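PDB 6AII: beta-agarase from Persicobacter, which probably hydrolyses the beta-1,4 linkages of agarose to release neoagarobiose, as a beta-agarase of glycoside hydrolase family 16. Local coordinates for residues M1-I9 and L23-N32; Y43-H53 and M105-H113. All blocks are in the same frame, centred on the assembly; numbering follows the deposited sequence.

Interaction 1. Residues M1-I9 and L23-N32. With CA (calcium ion), chain B.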
loop_
_atom_site.group_PDB
_atom_site.type_symbol
_atom_site.label_atom_id
_atom_site.label_comp_id
_atom_site.label_asym_id
_atom_site.label_seq_id
_atom_site.Cartn_x
_atom_site.Cartn_y
_atom_site.Cartn_z
ATOM N N MET A 1 0.825 23.338 21.182
ATOM C CA MET A 1 1.076 22.084 20.391
ATOM C C MET A 1 2.191 22.359 19.367
ATOM O O MET A 1 2.143 23.347 18.622
ATOM C CB MET A 1 -0.193 21.625 19.653
ATOM C CG MET A 1 -0.313 20.104 19.564
ATOM S SD MET A 1 -1.187 19.493 18.066
ATOM C CE MET A 1 -1.202 17.719 18.361
ATOM N N GLN A 2 3.154 21.456 19.307
ATOM C CA GLN A 2 4.212 21.589 18.322
ATOM C C GLN A 2 3.623 21.227 16.938
ATOM O O GLN A 2 2.620 20.490 16.875
ATOM C CB GLN A 2 5.459 20.788 18.737
ATOM C CG GLN A 2 5.605 19.441 18.054
ATOM C CD GLN A 2 6.787 18.678 18.601
ATOM O OE1 GLN A 2 7.098 18.773 19.788
ATOM N NE2 GLN A 2 7.436 17.904 17.742
ATOM N N ALA A 3 4.188 21.842 15.889
ATOM C CA ALA A 3 3.882 21.523 14.439
ATOM C C ALA A 3 4.001 20.005 14.281
ATOM O O ALA A 3 4.893 19.396 14.887
ATOM C CB ALA A 3 4.877 22.268 13.548
ATOM N N GLN A 4 3.144 19.431 13.439
ATOM C CA GLN A 4 3.228 17.951 13.201
ATOM C C GLN A 4 4.408 17.664 12.287
ATOM O O GLN A 4 5.019 18.560 11.695
ATOM C CB GLN A 4 1.879 17.557 12.610
ATOM C CG GLN A 4 0.801 17.947 13.623
ATOM C CD GLN A 4 -0.512 17.229 13.532
ATOM O OE1 GLN A 4 -0.720 16.169 14.123
ATOM N NE2 GLN A 4 -1.427 17.893 12.859
ATOM N N ASP A 5 4.705 16.345 12.149
ATOM C CA ASP A 5 5.894 15.964 11.408
ATOM C C ASP A 5 5.824 16.441 9.950
ATOM O O ASP A 5 6.847 16.638 9.332
ATOM C CB ASP A 5 6.107 14.458 11.418
ATOM C CG ASP A 5 6.615 13.859 12.714
ATOM O OD1 ASP A 5 7.028 14.604 13.633
ATOM O OD2 ASP A 5 6.562 12.636 12.796
ATOM N N TRP A 6 4.649 16.486 9.363
ATOM C CA TRP A 6 4.482 16.855 7.960
ATOM C C TRP A 6 4.390 18.374 7.794
ATOM O O TRP A 6 4.137 18.851 6.700
ATOM C CB TRP A 6 3.221 16.196 7.370
ATOM C CG TRP A 6 2.005 16.452 8.197
ATOM C CD1 TRP A 6 1.294 17.602 8.273
ATOM C CD2 TRP A 6 1.340 15.516 9.043
ATOM N NE1 TRP A 6 0.207 17.456 9.075
ATOM C CE2 TRP A 6 0.238 16.191 9.611
ATOM C CE3 TRP A 6 1.587 14.189 9.401
ATOM C CZ2 TRP A 6 -0.626 15.554 10.477
ATOM C CZ3 TRP A 6 0.730 13.564 10.264
ATOM C CH2 TRP A 6 -0.368 14.249 10.800
ATOM N N ALA A 7 4.487 19.121 8.877
ATOM C CA ALA A 7 4.254 20.582 8.724
ATOM C C ALA A 7 5.339 21.156 7.826
ATOM O O ALA A 7 6.450 20.721 7.869
ATOM C CB ALA A 7 4.233 21.269 10.051
ATOM N N GLY A 8 4.938 22.081 6.976
ATOM C CA GLY A 8 5.863 22.650 6.046
ATOM C C GLY A 8 6.061 21.797 4.805
ATOM O O GLY A 8 6.780 22.205 3.907
ATOM N N ILE A 9 5.459 20.596 4.726
ATOM C CA ILE A 9 5.531 19.784 3.527
ATOM C C ILE A 9 4.196 19.986 2.806
ATOM O O ILE A 9 3.149 19.584 3.309
ATOM C CB ILE A 9 5.775 18.301 3.841
ATOM C CG1 ILE A 9 7.014 18.088 4.726
ATOM C CG2 ILE A 9 5.782 17.409 2.572
ATOM C CD1 ILE A 9 7.190 16.663 5.137
ATOM N N LEU A 23 -7.133 18.971 7.236
ATOM C CA LEU A 23 -6.695 17.664 7.790
ATOM C C LEU A 23 -7.881 16.854 8.290
ATOM O O LEU A 23 -8.757 17.388 9.018
ATOM C CB LEU A 23 -5.663 17.870 8.901
ATOM C CG LEU A 23 -4.943 16.588 9.331
ATOM C CD1 LEU A 23 -3.833 16.172 8.365
ATOM C CD2 LEU A 23 -4.355 16.779 10.714
ATOM N N GLN A 24 -7.959 15.573 7.905
ATOM C CA GLN A 24 -8.947 14.667 8.469
ATOM C C GLN A 24 -8.334 14.026 9.707
ATOM O O GLN A 24 -7.522 13.078 9.631
ATOM C CB GLN A 24 -9.434 13.652 7.428
ATOM C CG GLN A 24 -10.544 12.740 7.961
ATOM C CD GLN A 24 -11.140 11.810 6.935
ATOM O OE1 GLN A 24 -11.235 12.162 5.749
ATOM N NE2 GLN A 24 -11.536 10.632 7.383
ATOM N N ALA A 25 -8.704 14.522 10.886
ATOM C CA ALA A 25 -8.000 14.109 12.132
ATOM C C ALA A 25 -8.051 12.591 12.408
ATOM O O ALA A 25 -7.077 12.073 12.944
ATOM C CB ALA A 25 -8.593 14.870 13.285
ATOM N N ASP A 26 -9.139 11.903 12.104
ATOM C CA ASP A 26 -9.322 10.535 12.559
ATOM C C ASP A 26 -8.491 9.557 11.720
ATOM O O ASP A 26 -8.381 8.396 12.077
ATOM C CB ASP A 26 -10.781 10.120 12.594
ATOM C CG ASP A 26 -11.468 9.892 11.274
ATOM O OD1 ASP A 26 -10.991 10.381 10.240
ATOM O OD2 ASP A 26 -12.550 9.319 11.307
ATOM N N MET A 27 -7.883 10.073 10.679
ATOM C CA MET A 27 -7.099 9.204 9.748
ATOM C C MET A 27 -5.674 9.742 9.609
ATOM O O MET A 27 -4.993 9.373 8.671
ATOM C CB MET A 27 -7.760 9.171 8.364
ATOM C CG MET A 27 -9.072 8.399 8.309
ATOM S SD MET A 27 -8.790 6.653 8.607
ATOM C CE MET A 27 -8.223 6.151 6.972
ATOM N N SER A 28 -5.218 10.635 10.503
ATOM C CA SER A 28 -3.938 11.273 10.436
ATOM C C SER A 28 -3.179 11.053 11.745
ATOM O O SER A 28 -3.789 11.125 12.849
ATOM C CB SER A 28 -4.020 12.786 10.117
ATOM O OG SER A 28 -4.748 13.041 8.925
ATOM N N ASP A 29 -1.871 10.745 11.670
ATOM C CA ASP A 29 -1.086 10.416 12.852
ATOM C C ASP A 29 0.386 10.520 12.506
ATOM O O ASP A 29 0.774 9.958 11.449
ATOM C CB ASP A 29 -1.437 9.021 13.357
ATOM C CG ASP A 29 -0.962 8.701 14.762
ATOM O OD1 ASP A 29 -0.059 9.380 15.294
ATOM O OD2 ASP A 29 -1.618 7.796 15.355
ATOM N N ASP A 30 1.204 11.214 13.342
ATOM C CA ASP A 30 2.650 11.193 13.114
ATOM C C ASP A 30 3.455 10.304 14.067
ATOM O O ASP A 30 4.673 10.336 14.047
ATOM C CB ASP A 30 3.196 12.615 13.022
ATOM C CG ASP A 30 2.953 13.513 14.214
ATOM O OD1 ASP A 30 2.348 13.070 15.201
ATOM O OD2 ASP A 30 3.441 14.660 14.111
ATOM N N PHE A 31 2.737 9.460 14.840
ATOM C CA PHE A 31 3.343 8.298 15.511
ATOM C C PHE A 31 4.522 8.643 16.442
ATOM O O PHE A 31 5.543 7.950 16.459
ATOM C CB PHE A 31 3.784 7.277 14.438
ATOM C CG PHE A 31 2.607 6.680 13.736
ATOM C CD1 PHE A 31 1.665 5.990 14.468
ATOM C CD2 PHE A 31 2.407 6.827 12.369
ATOM C CE1 PHE A 31 0.564 5.419 13.859
ATOM C CE2 PHE A 31 1.310 6.254 11.759
ATOM C CZ PHE A 31 0.389 5.556 12.502
ATOM N N ASN A 32 4.358 9.715 17.209
ATOM C CA ASN A 32 5.461 10.187 18.056
ATOM C C ASN A 32 5.160 9.845 19.514
ATOM O O ASN A 32 5.553 10.563 20.444
ATOM C CB ASN A 32 5.771 11.654 17.767
ATOM C CG ASN A 32 6.208 11.902 16.324
ATOM O OD1 ASN A 32 6.885 11.081 15.658
ATOM N ND2 ASN A 32 5.884 13.089 15.854
HETATM CA CA CA B . 6.862 10.412 13.219
HETATM O O HOH W 1 -0.993 13.109 15.109
HETATM O O HOH W 2 0.805 14.916 16.303
HETATM O O HOH W 3 -2.833 14.050 13.831
HETATM O O HOH W 4 9.155 11.280 13.781
#
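Asp5 swings its CG anti to its own carbonyl carbon (chi1 -74°), while Asp30 tucks CG between backbone N and carbonyl carbon (chi1 58°); this puts Asp5 OD2 on the calcium ion and Asp30 OD2 within reach of the Asp5 backbone N-H, at the calcium site of the GH16 beta-sandwich. OD2 of Asp5 binds the metal at 2.3 Å; Asp30 supplies its backbone O, Asn32 its OD1, and a water joins them. Gly74 and Asp316 complete the shell. The carboxylate of Asp30 is used differently: its OD2 accepts from Asp5 N, 2.9 Å away, on the anti lone pair, pinning the backbone that carries a metal ligand. On the other branch of Asp5, OD1 receives Asn32 ND2 at 2.9 Å from above the carboxylate plane, the amide being turned 51° against it. Asn32 thus gives OD1 to the metal and ND2 to Asp5, with a weaker bond from ND2 to the metal-bound OD2. Trp6 drives its six-membered ring in beside 23-32, with CZ3 3.8 Å from C of Asp29, which lies at the ring edge, and CZ2 3.9 Å from Leu23 CD1. Gln4 lays CB over one ring face, toward its rim, and a water hydrogen-bonds to both Gln4 OE1 and Asp30 OD1, 2.6 Å from the latter.

Interaction 2. Residues Y43-H53 and M105-H113; sequences YIAGKWKNFWH and MGCVVSKGH
A short antiparallel pairing adds the bulged hairpin of 43-53 to strand 97-110, in one sheet of the GH16 jelly-roll sandwich. Lys49 and Val109 form the hydrogen-bonded pair, Lys49 N to Val109 O at 2.7 Å and Val109 N to Lys49 O at 3.1 Å; Trp48 and Ser110 are the non-hydrogen-bonded pair next to it. Lys47 and Trp48 both face Ile44 in a classic bulge, and Lys47 O takes a nearly straight bond from Lys111 N at 2.9 Å. On the face that carries Lys49 and Val109, the ring of Tyr43 takes Lys111 over one side. Lys111, bent at chi3 (-82°), crosses it at about a right angle and sets CE over its centre, 3.9 Å from the ring centroid, with NZ in cation-pi range and weakly bonded to Gly46 O. Lys49 CG lies toward the rim of the opposite ring face, and a water bridges Tyr43 OH and Ser110 O. With an alanine in place of Tyr43, Lys111 would probably lose its aromatic seat and be freer to turn, and that water would lose one of its holders. On the other face of the sheet, Trp48 CB meets Val108 CG1 at 3.7 Å. Back on the Lys49 and Val109 face, Val109 CG2 lies 3.4 Å from Phe51 O. Further along, Cys107, SG anti to the backbone N, brings its sulfur to the edge of the Trp52 ring, 3.7 Å from CE3.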
loop_
_atom_site.group_PDB
_atom_site.type_symbol
_atom_site.label_atom_id
_atom_site.label_comp_id
_atom_site.label_asym_id
_atom_site.label_seq_id
_atom_site.Cartn_x
_atom_site.Cartn_y
_atom_site.Cartn_z
ATOM N N TYR A 43 -7.058 -0.891 19.120
ATOM C CA TYR A 43 -6.974 0.288 18.231
ATOM C C TYR A 43 -5.951 1.268 18.793
ATOM O O TYR A 43 -6.232 2.012 19.757
ATOM C CB TYR A 43 -8.318 1.011 18.018
ATOM C CG TYR A 43 -9.226 0.337 17.015
ATOM C CD1 TYR A 43 -9.058 0.541 15.656
ATOM C CD2 TYR A 43 -10.199 -0.561 17.414
ATOM C CE1 TYR A 43 -9.840 -0.101 14.717
ATOM C CE2 TYR A 43 -10.992 -1.224 16.481
ATOM C CZ TYR A 43 -10.823 -0.975 15.131
ATOM O OH TYR A 43 -11.545 -1.575 14.142
ATOM N N ILE A 44 -4.769 1.298 18.162
ATOM C CA ILE A 44 -3.670 2.153 18.585
ATOM C C ILE A 44 -4.112 3.592 18.360
ATOM O O ILE A 44 -4.561 3.982 17.286
ATOM C CB ILE A 44 -2.372 1.809 17.841
ATOM C CG1 ILE A 44 -1.978 0.357 17.996
ATOM C CG2 ILE A 44 -1.247 2.723 18.243
ATOM C CD1 ILE A 44 -0.926 -0.152 17.041
ATOM N N ALA A 45 -4.013 4.372 19.447
ATOM C CA ALA A 45 -4.385 5.777 19.479
ATOM C C ALA A 45 -5.855 5.973 19.156
ATOM O O ALA A 45 -6.243 7.054 18.718
ATOM C CB ALA A 45 -3.515 6.590 18.535
ATOM N N GLY A 46 -6.654 4.919 19.283
ATOM C CA GLY A 46 -8.023 4.942 18.875
ATOM C C GLY A 46 -8.229 4.936 17.361
ATOM O O GLY A 46 -9.372 5.067 16.888
ATOM N N LYS A 47 -7.162 4.725 16.569
ATOM C CA LYS A 47 -7.243 4.898 15.130
ATOM C C LYS A 47 -6.787 3.689 14.285
ATOM O O LYS A 47 -7.245 3.569 13.162
ATOM C CB LYS A 47 -6.352 6.060 14.692
ATOM C CG LYS A 47 -6.773 7.421 15.206
ATOM C CD LYS A 47 -5.826 8.546 14.832
ATOM C CE LYS A 47 -6.279 9.852 15.459
ATOM N NZ LYS A 47 -5.291 10.933 15.211
ATOM N N TRP A 48 -5.876 2.894 14.771
ATOM C CA TRP A 48 -5.163 1.903 13.931
ATOM C C TRP A 48 -5.266 0.528 14.609
ATOM O O TRP A 48 -4.567 0.273 15.608
ATOM C CB TRP A 48 -3.675 2.300 13.753
ATOM C CG TRP A 48 -3.470 3.745 13.440
ATOM C CD1 TRP A 48 -2.948 4.689 14.267
ATOM C CD2 TRP A 48 -3.865 4.432 12.242
ATOM N NE1 TRP A 48 -2.973 5.917 13.673
ATOM C CE2 TRP A 48 -3.515 5.797 12.420
ATOM C CE3 TRP A 48 -4.426 4.034 11.010
ATOM C CZ2 TRP A 48 -3.728 6.762 11.446
ATOM C CZ3 TRP A 48 -4.667 5.010 10.073
ATOM C CH2 TRP A 48 -4.299 6.350 10.277
ATOM N N LYS A 49 -6.050 -0.382 14.002
ATOM C CA LYS A 49 -6.143 -1.702 14.556
ATOM C C LYS A 49 -4.852 -2.460 14.287
ATOM O O LYS A 49 -4.402 -2.434 13.155
ATOM C CB LYS A 49 -7.274 -2.523 13.934
ATOM C CG LYS A 49 -7.639 -3.838 14.650
ATOM C CD LYS A 49 -8.626 -4.617 13.824
ATOM C CE LYS A 49 -9.363 -5.755 14.480
ATOM N NZ LYS A 49 -9.988 -6.597 13.422
ATOM N N ASN A 50 -4.308 -3.114 15.302
ATOM C CA ASN A 50 -3.086 -3.929 15.185
ATOM C C ASN A 50 -3.321 -5.308 14.569
ATOM O O ASN A 50 -2.601 -6.232 14.917
ATOM C CB ASN A 50 -2.334 -4.037 16.488
ATOM C CG ASN A 50 -3.085 -4.727 17.614
ATOM O OD1 ASN A 50 -4.273 -5.014 17.448
ATOM N ND2 ASN A 50 -2.377 -5.005 18.712
ATOM N N PHE A 51 -4.236 -5.411 13.652
ATOM C CA PHE A 51 -4.426 -6.625 12.944
ATOM C C PHE A 51 -5.179 -6.372 11.651
ATOM O O PHE A 51 -5.693 -5.279 11.394
ATOM C CB PHE A 51 -5.217 -7.620 13.821
ATOM C CG PHE A 51 -4.921 -9.060 13.477
ATOM C CD1 PHE A 51 -3.686 -9.615 13.810
ATOM C CD2 PHE A 51 -5.838 -9.839 12.802
ATOM C CE1 PHE A 51 -3.383 -10.928 13.456
ATOM C CE2 PHE A 51 -5.524 -11.152 12.430
ATOM C CZ PHE A 51 -4.333 -11.707 12.817
ATOM N N TRP A 52 -5.374 -7.453 10.867
ATOM C CA TRP A 52 -6.289 -7.512 9.751
ATOM C C TRP A 52 -7.736 -7.330 10.241
ATOM O O TRP A 52 -7.953 -7.438 11.432
ATOM C CB TRP A 52 -6.048 -8.860 9.065
ATOM C CG TRP A 52 -6.951 -9.228 7.943
ATOM C CD1 TRP A 52 -7.829 -10.286 7.869
ATOM C CD2 TRP A 52 -6.940 -8.638 6.643
ATOM N NE1 TRP A 52 -8.435 -10.311 6.637
ATOM C CE2 TRP A 52 -7.893 -9.330 5.861
ATOM C CE3 TRP A 52 -6.247 -7.568 6.073
ATOM C CZ2 TRP A 52 -8.140 -9.019 4.524
ATOM C CZ3 TRP A 52 -6.537 -7.237 4.763
ATOM C CH2 TRP A 52 -7.458 -7.948 4.002
ATOM N N HIS A 53 -8.666 -7.135 9.320
ATOM C CA HIS A 53 -10.020 -6.763 9.710
ATOM C C HIS A 53 -10.834 -7.994 10.153
ATOM O O HIS A 53 -11.961 -7.810 10.604
ATOM C CB HIS A 53 -10.628 -5.839 8.645
ATOM C CG HIS A 53 -10.714 -6.425 7.294
ATOM N ND1 HIS A 53 -11.591 -7.447 7.006
ATOM C CD2 HIS A 53 -10.038 -6.147 6.161
ATOM C CE1 HIS A 53 -11.468 -7.774 5.727
ATOM N NE2 HIS A 53 -10.532 -6.980 5.191
ATOM N N MET A 105 4.258 -11.566 11.005
ATOM C CA MET A 105 4.257 -10.259 10.326
ATOM C C MET A 105 3.165 -9.398 10.884
ATOM O O MET A 105 2.360 -9.839 11.667
ATOM C CB MET A 105 4.074 -10.473 8.816
ATOM C CG MET A 105 5.323 -11.012 8.156
ATOM S SD MET A 105 5.072 -11.310 6.378
ATOM C CE MET A 105 6.600 -10.771 5.671
ATOM N N GLY A 106 3.120 -8.126 10.503
ATOM C CA GLY A 106 2.086 -7.253 11.010
ATOM C C GLY A 106 1.171 -6.717 9.934
ATOM O O GLY A 106 1.516 -6.636 8.718
ATOM N N CYS A 107 -0.019 -6.300 10.374
ATOM C CA CYS A 107 -1.038 -5.769 9.526
ATOM C C CYS A 107 -1.833 -4.743 10.335
ATOM O O CYS A 107 -2.154 -5.031 11.494
ATOM C CB CYS A 107 -1.924 -6.901 9.006
ATOM S SG CYS A 107 -3.223 -6.355 7.907
ATOM N N VAL A 108 -2.072 -3.565 9.750
ATOM C CA VAL A 108 -2.773 -2.507 10.421
ATOM C C VAL A 108 -3.966 -2.061 9.591
ATOM O O VAL A 108 -3.823 -1.874 8.365
ATOM C CB VAL A 108 -1.792 -1.348 10.662
ATOM C CG1 VAL A 108 -2.518 -0.149 11.193
ATOM C CG2 VAL A 108 -0.684 -1.795 11.597
ATOM N N VAL A 109 -5.171 -1.855 10.227
ATOM C CA VAL A 109 -6.334 -1.421 9.500
ATOM C C VAL A 109 -6.955 -0.226 10.228
ATOM O O VAL A 109 -7.093 -0.247 11.476
ATOM C CB VAL A 109 -7.365 -2.545 9.328
ATOM C CG1 VAL A 109 -8.559 -2.002 8.565
ATOM C CG2 VAL A 109 -6.777 -3.755 8.608
ATOM N N SER A 110 -7.287 0.826 9.515
ATOM C CA SER A 110 -7.853 1.996 10.175
ATOM C C SER A 110 -9.247 1.702 10.735
ATOM O O SER A 110 -9.945 0.851 10.219
ATOM C CB SER A 110 -7.971 3.164 9.223
ATOM O OG SER A 110 -8.871 2.943 8.179
ATOM N N LYS A 111 -9.554 2.404 11.814
ATOM C CA LYS A 111 -10.935 2.486 12.288
ATOM C C LYS A 111 -11.777 3.332 11.331
ATOM O O LYS A 111 -12.901 2.981 10.995
ATOM C CB LYS A 111 -10.976 3.099 13.689
ATOM C CG LYS A 111 -12.413 3.163 14.225
ATOM C CD LYS A 111 -12.474 3.795 15.576
ATOM C CE LYS A 111 -12.138 2.828 16.670
ATOM N NZ LYS A 111 -12.159 3.504 17.995
ATOM N N GLY A 112 -11.249 4.455 10.885
ATOM C CA GLY A 112 -11.979 5.366 10.057
ATOM C C GLY A 112 -11.960 5.011 8.582
ATOM O O GLY A 112 -11.322 4.001 8.165
ATOM N N HIS A 113 -12.729 5.814 7.836
ATOM C CA HIS A 113 -12.849 5.701 6.433
ATOM C C HIS A 113 -12.478 7.010 5.728
ATOM O O HIS A 113 -12.610 8.126 6.275
ATOM C CB HIS A 113 -14.275 5.320 5.977
ATOM C CG HIS A 113 -14.715 3.978 6.423
ATOM N ND1 HIS A 113 -15.109 3.721 7.731
ATOM C CD2 HIS A 113 -14.914 2.837 5.732
ATOM C CE1 HIS A 113 -15.458 2.433 7.833
ATOM N NE2 HIS A 113 -15.373 1.881 6.608
HETATM O O HOH W 5 -11.174 -1.373 11.392
HETATM O O HOH W 6 -8.794 5.642 12.080
HETATM O O HOH W 7 -0.710 -7.452 13.035
#

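From the N terminus, interaction 1 closes first: the chain leaves 1-9, runs through strand 19-23, and returns with 23-32 to the calcium ion. Only after that does 43-53 begin interaction 2, whose partner 105-113 arrives some fifty residues later, so the two contacts follow in series, neither nested nor crossed. They bear on different sheets. Strand 19-23 pairs with 312-325, the strand that also brings Asp316 to the metal, whereas 43-53 belongs to the sheet built around 97-110. Centres lie about 18 Å apart, but the contacts touch: Lys47 NZ is 2.8 Å from Ser28 O, and Trp48 NE1 is 2.9 Å from Asp29 OD2, both probable hydrogen bonds; Asp29 OD2 is also hydrogen-bonded to the Tyr33 hydroxyl.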